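Local coordinates for serine-tRNA ligase (Naegleria fowleri, PDB 6BLJ), which probably attaches serine to its cognate tRNA in the cytoplasm, by way of a seryl-adenylate made from ATP, as class II seryl-tRNA synthetases do, at residues Thr92-Tyr96 with Tyr123-His128. Sequence-based numbering, arbitrary orientation.
Sequences TDDVY and YITEVH
Thr92 and Val95 meet Tyr123 and His128 through two methyl-to-ring contacts. CG2 of Thr92 stands over the middle of the Tyr123 ring, 4.0 Å from its centroid and 11° off the ring normal, a CH-pi contact; CB of Val127, one helical turn on, lies over the opposite face, toward its rim, so that the ring has a neighbour on each face. Val95 divides its branches. With CG1 anti to the carbonyl carbon (chi1 -64°), CG2 falls between the backbone N and that carbon and lies over one face of the His128 imidazole, toward its rim, 3.9 Å from the centroid, in a second CH-pi contact, while CG1 comes up to the edge of the phenol ring, 3.6 Å from Tyr123 CE2.

Looser apolar contact continues to Ile124, whose CG1 lies 4.4 Å from Val95 CG2 and whose side chain also packs on Ile60, Phe63 and Ile67 of helix 38-76.

Polar atoms come together at the two ends. Tyr123 OH comes within 3.1 Å of Thr92 O. At the other end, one water is hydrogen-bonded to Tyr96 OH (2.7 Å) and His128 ND1 (2.9 Å), spanning two rings whose planes stand at 75°; Lys430 of the second subunit packs against both residues.

The contact thus fastens 92-96, which runs on from helix 89-93, to helix 114-147, far from the AMP pocket, in the long helical arm that in seryl-tRNA synthetases binds tRNA. Cohesion rests largely on methyl groups set against aromatic rings, and the shared water would tend to tie the rotation of the imidazole to the position of the Tyr96 hydroxyl.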
loop_
_atom_site.group_PDB
_atom_site.type_symbol
_atom_site.label_atom_id
_atom_site.label_comp_id
_atom_site.label_asym_id
_atom_site.label_seq_id
_atom_site.Cartn_x
_atom_site.Cartn_y
_atom_site.Cartn_z
ATOM N N THR A 92 4.924 -53.445 8.888
ATOM C CA THR A 92 4.738 -51.993 8.936
ATOM C C THR A 92 5.597 -51.263 7.909
ATOM O O THR A 92 5.289 -50.114 7.569
ATOM C CB THR A 92 5.030 -51.444 10.342
ATOM O OG1 THR A 92 6.360 -51.800 10.740
ATOM C CG2 THR A 92 4.036 -51.997 11.358
ATOM N N ASP A 93 6.655 -51.898 7.395
ATOM C CA ASP A 93 7.406 -51.288 6.301
ATOM C C ASP A 93 6.559 -51.164 5.041
ATOM O O ASP A 93 6.785 -50.257 4.231
ATOM C CB ASP A 93 8.668 -52.099 5.998
ATOM C CG ASP A 93 9.792 -51.834 6.984
ATOM O OD1 ASP A 93 9.696 -50.860 7.767
ATOM O OD2 ASP A 93 10.773 -52.605 6.973
ATOM N N ASP A 94 5.585 -52.061 4.858
ATOM C CA ASP A 94 4.774 -52.082 3.645
ATOM C C ASP A 94 3.476 -52.859 3.844
ATOM O O ASP A 94 3.405 -54.039 3.489
ATOM C CB ASP A 94 5.575 -52.704 2.498
ATOM C CG ASP A 94 4.889 -52.550 1.152
ATOM O OD1 ASP A 94 3.911 -51.775 1.056
ATOM O OD2 ASP A 94 5.335 -53.213 0.188
ATOM N N VAL A 95 2.436 -52.219 4.387
ATOM C CA VAL A 95 1.213 -52.977 4.648
ATOM C C VAL A 95 0.508 -53.356 3.355
ATOM O O VAL A 95 -0.253 -54.324 3.335
ATOM C CB VAL A 95 0.238 -52.206 5.565
ATOM C CG1 VAL A 95 0.843 -51.999 6.936
ATOM C CG2 VAL A 95 -0.156 -50.874 4.942
ATOM N N TYR A 96 0.742 -52.606 2.274
ATOM C CA TYR A 96 0.083 -52.888 1.002
ATOM C C TYR A 96 0.391 -54.293 0.487
ATOM O O TYR A 96 -0.458 -54.910 -0.165
ATOM C CB TYR A 96 0.502 -51.846 -0.028
ATOM C CG TYR A 96 -0.006 -50.461 0.281
ATOM C CD1 TYR A 96 -1.230 -50.035 -0.209
ATOM C CD2 TYR A 96 0.737 -49.576 1.060
ATOM C CE1 TYR A 96 -1.707 -48.780 0.054
ATOM C CE2 TYR A 96 0.265 -48.294 1.334
ATOM C CZ TYR A 96 -0.964 -47.912 0.828
ATOM O OH TYR A 96 -1.473 -46.661 1.071
ATOM N N TYR A 123 -3.031 -49.602 13.274
ATOM C CA TYR A 123 -1.923 -48.962 12.580
ATOM C C TYR A 123 -2.371 -48.387 11.241
ATOM O O TYR A 123 -2.098 -47.220 10.929
ATOM C CB TYR A 123 -0.793 -49.978 12.399
ATOM C CG TYR A 123 0.355 -49.491 11.555
ATOM C CD1 TYR A 123 1.335 -48.665 12.084
ATOM C CD2 TYR A 123 0.477 -49.891 10.231
ATOM C CE1 TYR A 123 2.398 -48.226 11.305
ATOM C CE2 TYR A 123 1.534 -49.461 9.450
ATOM C CZ TYR A 123 2.490 -48.628 9.991
ATOM O OH TYR A 123 3.542 -48.195 9.216
ATOM N N ILE A 124 -3.097 -49.187 10.454
ATOM C CA ILE A 124 -3.596 -48.728 9.157
ATOM C C ILE A 124 -4.458 -47.479 9.314
ATOM O O ILE A 124 -4.321 -46.513 8.554
ATOM C CB ILE A 124 -4.371 -49.863 8.458
ATOM C CG1 ILE A 124 -3.389 -50.916 7.927
ATOM C CG2 ILE A 124 -5.250 -49.297 7.340
ATOM C CD1 ILE A 124 -4.042 -52.242 7.518
ATOM N N THR A 125 -5.345 -47.471 10.312
ATOM C CA THR A 125 -6.199 -46.305 10.532
ATOM C C THR A 125 -5.373 -45.090 10.940
ATOM O O THR A 125 -5.555 -43.993 10.402
ATOM C CB THR A 125 -7.256 -46.615 11.601
ATOM O OG1 THR A 125 -8.191 -47.576 11.092
ATOM C CG2 THR A 125 -8.015 -45.332 12.000
ATOM N N GLU A 126 -4.449 -45.269 11.886
ATOM C CA GLU A 126 -3.730 -44.119 12.429
ATOM C C GLU A 126 -2.661 -43.584 11.481
ATOM O O GLU A 126 -2.411 -42.379 11.462
ATOM C CB GLU A 126 -3.111 -44.485 13.779
ATOM C CG GLU A 126 -4.134 -44.616 14.914
ATOM C CD GLU A 126 -3.506 -45.048 16.242
ATOM O OE1 GLU A 126 -2.276 -45.262 16.286
ATOM O OE2 GLU A 126 -4.244 -45.181 17.244
ATOM N N VAL A 127 -2.014 -44.443 10.703
ATOM C CA VAL A 127 -0.862 -44.043 9.908
ATOM C C VAL A 127 -1.220 -43.858 8.438
ATOM O O VAL A 127 -0.686 -42.968 7.775
ATOM C CB VAL A 127 0.288 -45.063 10.086
ATOM C CG1 VAL A 127 1.466 -44.752 9.157
ATOM C CG2 VAL A 127 0.745 -45.109 11.555
ATOM N N HIS A 128 -2.112 -44.687 7.893
ATOM C CA HIS A 128 -2.365 -44.639 6.458
ATOM C C HIS A 128 -3.686 -43.970 6.095
ATOM O O HIS A 128 -3.725 -43.145 5.174
ATOM C CB HIS A 128 -2.307 -46.053 5.883
ATOM C CG HIS A 128 -0.968 -46.689 6.051
ATOM N ND1 HIS A 128 -0.057 -46.789 5.023
ATOM C CD2 HIS A 128 -0.394 -47.285 7.125
ATOM C CE1 HIS A 128 1.030 -47.399 5.463
ATOM N NE2 HIS A 128 0.849 -47.716 6.732
HETATM O O HOH W 1 -0.177 -44.989 2.693
#